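PDB 3ISM: CG8862 from Drosophila melanogaster, which is the mitochondrial nuclease EndoG, a magnesium-dependent endonuclease of the DNA/RNA non-specific family that probably cleaves both DNA and RNA and is inhibited by EndoGI. Local coordinates for the interface of chains A and C and the interface of chains A and B. Sequence-based numbering; all coordinates share one arbitrary frame. Chains: chain A/B, CG8862; chain C, CG4930.

Two different kinds of interface meet on the nuclease, with centres about 30 Å apart and no residue in common. Contact 1 is the inhibitor's grip: a loop of chain C lies against helix 136-146 of chain A, about 10 Å from the predicted catalytic A:His101. Contact 2 joins two copies of the nuclease through helix 228-235 of one and the 3-10 turn 83-85 of the other, with a symmetric twin, about 22 Å from A:His101. The inhibitor patch thus lies near the catalytic site while the dimer patch is remote from it, and the two do not overlap, in keeping with an assembly of two nuclease copies and one inhibitor chain.

Contact 1: the interface of chains A and C. Residues chain A 70, 134, 138, 142, 145; chain C 148-150.
An acidic loop of the inhibitor, C:Asp148 to C:Asp150, lies against helix 136-146 of the nuclease, beside the loop residue A:Arg134 and the 3-10 turn 70-72. A:Asn138 carries the contact, because an amide offers a donor and an acceptor from one flat group. Its CG stands anti to the backbone N (chi1 -176°), which sends the amide out toward the loop. The amide nitrogen ND2 donates to the hydroxyl OG of C:Ser149 at 2.9 Å and to the carboxylate OD2 of C:Asp150 at 3.1 Å, meeting the latter from above the carboxylate plane. C:Asp148 stacks its carboxylate on this amide, the planes 21° apart. OD1 of A:Asn138 and OD1 of C:Asp148 face each other at 3.5 Å, and two waters each touch both oxygens, which should ease their repulsion. The long arm of A:Arg70 brings NH1 to 3.9 Å from OD1 of C:Asp148, a loose salt bridge supplemented by a water between NH1 and OD2. That same OD2 accepts a bond from the backbone N-H of C:Asp150 (N to OD2 2.9 Å), bracing the loop's turn, while the backbone N of C:Ser149 donates to the carbonyl O of A:Arg134. A:Arg145 lies nearby and may add a favourable field for the acidic loop. The site runs along helix 136-146 from its first turn, just after the magnesium-binding A:Asn133 and near A:His101, where the loop probably obstructs access to the active site.

Contact 2: the interface of chains A and B. Residues chain A 229, 232-233, 236-238; chain B 45, 82, 84-85.
One side of helix 228-235 and the segment leaving it, A:Gly236 to A:Leu238, pack against the 3-10 turn 83-85 of chain B, with A:Gly236 at positive phi (74°) as the chain turns off the helix. B:Phe84 reaches between the side chains of the helix. Its CG is anti to the carbonyl carbon (chi1 -76°), and from there the ring extends toward A:Glu229, A:Glu232 and A:Arg233. A:Arg233 lies over one face: its CG is 4.0 Å from the ring centroid, a CH-pi contact, and the extended chain carries the guanidinium over the CD1 side, its plane tilted 29° from the ring. Arginine suits this place because its methylene groups and flat cationic tip can both cover an aromatic surface. OE1 of A:Glu232 approaches the ring's rim in plane, 3.6 Å from CE2, where a carboxylate meets the slightly positive hydrogens. CB and CG of A:Glu229 touch the far tip at CZ. On the opposite face sits B:His82, whose ND1 accepts a bond from the backbone N-H of B:Phe84 (N to ND1 3.1 Å); this bond within chain B helps to set the imidazole's rotation. B:Phe85 turns its edge to chain A. CE1 lies 3.6 Å from CA of A:Gly236, where the lack of a side chain permits close approach, and CZ meets CD2 of A:Leu238. That branched leucine serves two rings: CD2 also lies over the centre of the B:His82 face, while CD1 touches CD2 of the imidazole at 3.7 Å. No hydrogen bond crosses this patch, so this part of the two-fold symmetric interface appears to rest mainly on close packing, with charged groups at the rings. At its margin the carbonyl O of A:Gly236 lies above one face of the B:Arg45 guanidinium, 3.3 Å from NE, a polar approach without a hydrogen bond.

Contact 1: the interface of chains A and C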
ATOM      1  N   ARG A  70     -23.910 -19.331 -10.932  1.00 36.08           N
ATOM      2  CA  ARG A  70     -22.997 -18.745  -9.941  1.00 35.73           C
ATOM      3  C   ARG A  70     -22.894 -19.578  -8.668  1.00 35.52           C
ATOM      4  O   ARG A  70     -21.867 -19.533  -7.980  1.00 35.59           O
ATOM      5  CB  ARG A  70     -23.396 -17.307  -9.582  1.00 35.22           C
ATOM      6  CG  ARG A  70     -22.275 -16.526  -8.891  1.00 35.71           C
ATOM      7  CD  ARG A  70     -22.714 -15.159  -8.339  1.00 35.92           C
ATOM      8  NE  ARG A  70     -23.484 -15.253  -7.091  1.00 35.82           N
ATOM      9  CZ  ARG A  70     -24.643 -14.625  -6.854  1.00 36.73           C
ATOM     10  NH1 ARG A  70     -25.200 -13.846  -7.780  1.00 35.87           N
ATOM     11  NH2 ARG A  70     -25.252 -14.763  -5.677  1.00 36.24           N
ATOM     12  N   ARG A 134     -22.864  -6.372  -0.545  1.00 27.13           N
ATOM     13  CA  ARG A 134     -24.112  -7.047  -0.872  1.00 27.65           C
ATOM     14  C   ARG A 134     -25.200  -6.089  -1.365  1.00 28.71           C
ATOM     15  O   ARG A 134     -26.239  -6.512  -1.893  1.00 28.53           O
ATOM     16  CB  ARG A 134     -24.574  -7.809   0.365  1.00 27.67           C
ATOM     17  CG  ARG A 134     -23.520  -8.812   0.853  1.00 26.36           C
ATOM     18  CD  ARG A 134     -23.985  -9.525   2.096  1.00 27.80           C
ATOM     19  NE  ARG A 134     -22.880  -9.928   2.962  1.00 25.54           N
ATOM     20  CZ  ARG A 134     -23.027 -10.344   4.212  1.00 25.69           C
ATOM     21  NH1 ARG A 134     -21.949 -10.671   4.923  1.00 25.74           N
ATOM     22  NH2 ARG A 134     -24.241 -10.437   4.756  1.00 22.03           N
ATOM     23  N   ASN A 138     -22.932  -3.546  -4.985  1.00 28.00           N
ATOM     24  CA  ASN A 138     -23.724  -4.290  -5.974  1.00 28.01           C
ATOM     25  C   ASN A 138     -24.598  -3.388  -6.854  1.00 27.92           C
ATOM     26  O   ASN A 138     -24.731  -3.626  -8.048  1.00 28.92           O
ATOM     27  CB  ASN A 138     -24.587  -5.372  -5.288  1.00 28.01           C
ATOM     28  CG  ASN A 138     -25.360  -6.227  -6.302  1.00 30.68           C
ATOM     29  OD1 ASN A 138     -24.765  -6.865  -7.161  1.00 32.05           O
ATOM     30  ND2 ASN A 138     -26.682  -6.195  -6.225  1.00 31.30           N
ATOM     31  N   ALA A 142     -24.367  -3.277 -10.820  1.00 27.13           N
ATOM     32  CA  ALA A 142     -25.558  -3.442 -11.653  1.00 26.86           C
ATOM     33  C   ALA A 142     -25.723  -2.287 -12.611  1.00 27.36           C
ATOM     34  O   ALA A 142     -26.147  -2.484 -13.742  1.00 28.02           O
ATOM     35  CB  ALA A 142     -26.804  -3.598 -10.795  1.00 26.57           C
ATOM     36  N   ARG A 145     -23.317  -2.784 -15.496  1.00 27.80           N
ATOM     37  CA  ARG A 145     -23.898  -3.789 -16.405  1.00 29.13           C
ATOM     38  C   ARG A 145     -25.037  -3.221 -17.258  1.00 29.91           C
ATOM     39  O   ARG A 145     -25.127  -3.512 -18.456  1.00 30.73           O
ATOM     40  CB  ARG A 145     -24.390  -5.023 -15.634  1.00 28.89           C
ATOM     41  CG  ARG A 145     -23.289  -5.907 -15.119  1.00 29.41           C
ATOM     42  CD  ARG A 145     -23.822  -7.255 -14.661  1.00 30.43           C
ATOM     43  NE  ARG A 145     -24.555  -7.142 -13.405  1.00 31.98           N
ATOM     44  CZ  ARG A 145     -24.005  -7.204 -12.192  1.00 32.58           C
ATOM     45  NH1 ARG A 145     -22.696  -7.408 -12.048  1.00 30.63           N
ATOM     46  NH2 ARG A 145     -24.771  -7.070 -11.118  1.00 31.66           N
TER
ATOM     47  N   ASP C 148     -26.157 -11.608  -2.768  1.00 26.96           N
ATOM     48  CA  ASP C 148     -26.287 -10.143  -2.853  1.00 27.30           C
ATOM     49  C   ASP C 148     -27.767  -9.735  -2.996  1.00 27.33           C
ATOM     50  O   ASP C 148     -28.655 -10.593  -2.997  1.00 27.29           O
ATOM     51  CB  ASP C 148     -25.433  -9.556  -3.985  1.00 27.14           C
ATOM     52  CG  ASP C 148     -25.875 -10.029  -5.382  1.00 27.57           C
ATOM     53  OD1 ASP C 148     -24.981 -10.258  -6.226  1.00 28.26           O
ATOM     54  OD2 ASP C 148     -27.092 -10.176  -5.637  1.00 26.10           O
ATOM     55  N   SER C 149     -28.010  -8.437  -3.132  1.00 27.30           N
ATOM     56  CA  SER C 149     -29.363  -7.884  -3.131  1.00 28.43           C
ATOM     57  C   SER C 149     -30.231  -8.254  -4.341  1.00 28.61           C
ATOM     58  O   SER C 149     -31.452  -8.055  -4.301  1.00 28.14           O
ATOM     59  CB  SER C 149     -29.307  -6.353  -3.024  1.00 28.54           C
ATOM     60  OG  SER C 149     -28.628  -5.789  -4.145  1.00 29.08           O
ATOM     61  N   ASP C 150     -29.609  -8.752  -5.416  1.00 28.71           N
ATOM     62  CA  ASP C 150     -30.368  -9.161  -6.606  1.00 29.07           C
ATOM     63  C   ASP C 150     -30.850 -10.608  -6.519  1.00 28.72           C
ATOM     64  O   ASP C 150     -31.683 -11.031  -7.312  1.00 28.07           O
ATOM     65  CB  ASP C 150     -29.579  -8.918  -7.901  1.00 29.35           C
ATOM     66  CG  ASP C 150     -29.376  -7.441  -8.193  1.00 30.57           C
ATOM     67  OD1 ASP C 150     -30.276  -6.638  -7.854  1.00 32.15           O
ATOM     68  OD2 ASP C 150     -28.319  -7.078  -8.759  1.00 32.17           O
TER
HETATM   69  O   HOH W   1     -22.930  -8.804  -6.195  1.00 24.07           O
HETATM   70  O   HOH W   2     -27.496 -12.232  -7.720  1.00 28.89           O
HETATM   71  O   HOH W   3     -25.604  -9.090  -8.842  1.00 38.74           O

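Contact 2: the interface of chains A and B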
ATOM      1  N   GLU A 229      -9.487  12.333 -12.558  1.00 27.09           N
ATOM      2  CA  GLU A 229      -8.147  12.728 -12.179  1.00 28.56           C
ATOM      3  C   GLU A 229      -7.909  12.644 -10.677  1.00 28.68           C
ATOM      4  O   GLU A 229      -6.790  12.362 -10.274  1.00 28.60           O
ATOM      5  CB  GLU A 229      -7.843  14.146 -12.645  1.00 29.49           C
ATOM      6  CG  GLU A 229      -7.838  14.300 -14.155  1.00 32.87           C
ATOM      7  CD  GLU A 229      -9.230  14.521 -14.749  1.00 37.14           C
ATOM      8  OE1 GLU A 229     -10.216  14.755 -13.977  1.00 36.68           O
ATOM      9  OE2 GLU A 229      -9.319  14.466 -16.002  1.00 37.67           O
ATOM     10  N   GLU A 232      -7.154   9.069 -10.062  1.00 27.70           N
ATOM     11  CA  GLU A 232      -5.793   8.806 -10.537  1.00 28.50           C
ATOM     12  C   GLU A 232      -4.731   9.263  -9.553  1.00 28.53           C
ATOM     13  O   GLU A 232      -3.802   8.522  -9.240  1.00 28.69           O
ATOM     14  CB  GLU A 232      -5.559   9.489 -11.888  1.00 28.13           C
ATOM     15  CG  GLU A 232      -6.357   8.828 -13.006  1.00 28.89           C
ATOM     16  CD  GLU A 232      -6.224   9.523 -14.326  1.00 30.33           C
ATOM     17  OE1 GLU A 232      -6.206  10.772 -14.347  1.00 32.63           O
ATOM     18  OE2 GLU A 232      -6.171   8.813 -15.356  1.00 30.21           O
ATOM     19  N   ARG A 233      -4.880  10.490  -9.066  1.00 28.75           N
ATOM     20  CA  ARG A 233      -3.941  11.055  -8.098  0.50 29.20           C
ATOM     21  C   ARG A 233      -3.855  10.198  -6.841  1.00 29.35           C
ATOM     22  O   ARG A 233      -2.753   9.940  -6.322  1.00 29.12           O
ATOM     23  CB  ARG A 233      -4.349  12.478  -7.721  0.50 29.28           C
ATOM     24  CG  ARG A 233      -3.980  13.539  -8.740  0.50 29.92           C
ATOM     25  CD  ARG A 233      -4.367  14.908  -8.212  0.50 31.53           C
ATOM     26  NE  ARG A 233      -4.015  15.991  -9.129  0.50 32.95           N
ATOM     27  CZ  ARG A 233      -2.851  16.635  -9.120  0.50 32.85           C
ATOM     28  NH1 ARG A 233      -1.908  16.306  -8.243  0.50 32.04           N
ATOM     29  NH2 ARG A 233      -2.632  17.610  -9.989  0.50 32.51           N
ATOM     30  N   GLY A 236      -2.499   6.302  -7.662  1.00 29.93           N
ATOM     31  CA  GLY A 236      -1.142   6.130  -8.204  1.00 29.79           C
ATOM     32  C   GLY A 236      -1.160   5.382  -9.537  1.00 30.24           C
ATOM     33  O   GLY A 236      -0.243   4.594  -9.844  1.00 29.55           O
ATOM     34  N   LEU A 237      -2.214   5.609 -10.321  1.00 29.59           N
ATOM     35  CA  LEU A 237      -2.420   4.900 -11.595  1.00 29.36           C
ATOM     36  C   LEU A 237      -3.059   5.843 -12.562  1.00 29.51           C
ATOM     37  O   LEU A 237      -3.721   6.798 -12.143  1.00 30.13           O
ATOM     38  CB  LEU A 237      -3.380   3.721 -11.428  1.00 28.78           C
ATOM     39  CG  LEU A 237      -3.133   2.613 -10.414  1.00 28.85           C
ATOM     40  CD1 LEU A 237      -4.441   1.823 -10.199  1.00 28.09           C
ATOM     41  CD2 LEU A 237      -1.956   1.690 -10.834  1.00 28.72           C
ATOM     42  N   LEU A 238      -2.890   5.575 -13.853  1.00 29.95           N
ATOM     43  CA  LEU A 238      -3.589   6.346 -14.877  1.00 30.52           C
ATOM     44  C   LEU A 238      -4.597   5.461 -15.592  1.00 30.82           C
ATOM     45  O   LEU A 238      -4.246   4.362 -16.037  1.00 31.43           O
ATOM     46  CB  LEU A 238      -2.603   6.961 -15.877  1.00 30.49           C
ATOM     47  CG  LEU A 238      -1.557   7.977 -15.336  1.00 31.07           C
ATOM     48  CD1 LEU A 238      -0.502   8.326 -16.421  1.00 29.73           C
ATOM     49  CD2 LEU A 238      -2.191   9.247 -14.820  1.00 28.21           C
TER
ATOM     50  N   ARG B  45       4.052   5.093  -7.339  1.00 30.67           N
ATOM     51  CA  ARG B  45       3.283   6.295  -7.689  1.00 31.05           C
ATOM     52  C   ARG B  45       2.215   6.695  -6.662  1.00 31.37           C
ATOM     53  O   ARG B  45       1.902   7.873  -6.531  1.00 30.82           O
ATOM     54  CB  ARG B  45       2.646   6.156  -9.066  1.00 30.23           C
ATOM     55  CG  ARG B  45       3.666   6.202 -10.200  1.00 29.78           C
ATOM     56  CD  ARG B  45       3.005   5.972 -11.549  1.00 29.42           C
ATOM     57  NE  ARG B  45       2.458   4.622 -11.680  1.00 31.79           N
ATOM     58  CZ  ARG B  45       1.630   4.244 -12.659  1.00 31.59           C
ATOM     59  NH1 ARG B  45       1.233   5.116 -13.578  1.00 31.03           N
ATOM     60  NH2 ARG B  45       1.205   2.991 -12.723  1.00 30.42           N
ATOM     61  N   HIS B  82       5.151  11.309 -14.073  1.00 30.21           N
ATOM     62  CA  HIS B  82       3.931  12.085 -14.356  1.00 30.33           C
ATOM     63  C   HIS B  82       3.693  13.065 -13.186  1.00 30.02           C
ATOM     64  O   HIS B  82       3.866  12.685 -12.029  1.00 29.60           O
ATOM     65  CB  HIS B  82       2.734  11.116 -14.553  1.00 29.94           C
ATOM     66  CG  HIS B  82       1.459  11.779 -14.997  1.00 30.64           C
ATOM     67  ND1 HIS B  82       0.659  12.514 -14.145  1.00 29.55           N
ATOM     68  CD2 HIS B  82       0.839  11.803 -16.204  1.00 31.19           C
ATOM     69  CE1 HIS B  82      -0.382  12.983 -14.812  1.00 31.33           C
ATOM     70  NE2 HIS B  82      -0.300  12.564 -16.062  1.00 31.68           N
ATOM     71  N   PHE B  84       1.268  14.058 -11.484  1.00 30.05           N
ATOM     72  CA  PHE B  84       0.342  13.627 -10.422  1.00 29.75           C
ATOM     73  C   PHE B  84       1.071  12.874  -9.342  1.00 29.69           C
ATOM     74  O   PHE B  84       0.630  12.845  -8.204  1.00 28.88           O
ATOM     75  CB  PHE B  84      -0.740  12.677 -10.968  1.00 30.33           C
ATOM     76  CG  PHE B  84      -1.830  13.355 -11.766  1.00 30.66           C
ATOM     77  CD1 PHE B  84      -1.766  14.712 -12.087  1.00 32.39           C
ATOM     78  CD2 PHE B  84      -2.894  12.604 -12.246  1.00 31.61           C
ATOM     79  CE1 PHE B  84      -2.780  15.318 -12.852  1.00 33.23           C
ATOM     80  CE2 PHE B  84      -3.892  13.175 -13.001  1.00 31.90           C
ATOM     81  CZ  PHE B  84      -3.847  14.542 -13.309  1.00 33.04           C
ATOM     82  N   PHE B  85       2.188  12.235  -9.698  1.00 29.66           N
ATOM     83  CA  PHE B  85       2.826  11.290  -8.761  1.00 29.20           C
ATOM     84  C   PHE B  85       4.224  11.701  -8.300  1.00 29.22           C
ATOM     85  O   PHE B  85       4.919  10.902  -7.675  1.00 28.37           O
ATOM     86  CB  PHE B  85       2.870   9.882  -9.369  1.00 28.76           C
ATOM     87  CG  PHE B  85       1.609   9.500 -10.096  1.00 28.08           C
ATOM     88  CD1 PHE B  85       0.387   9.446  -9.423  1.00 26.00           C
ATOM     89  CD2 PHE B  85       1.644   9.202 -11.452  1.00 28.54           C
ATOM     90  CE1 PHE B  85      -0.790   9.113 -10.101  1.00 26.88           C
ATOM     91  CE2 PHE B  85       0.469   8.856 -12.141  1.00 28.86           C
ATOM     92  CZ  PHE B  85      -0.743   8.814 -11.466  1.00 26.68           C
TER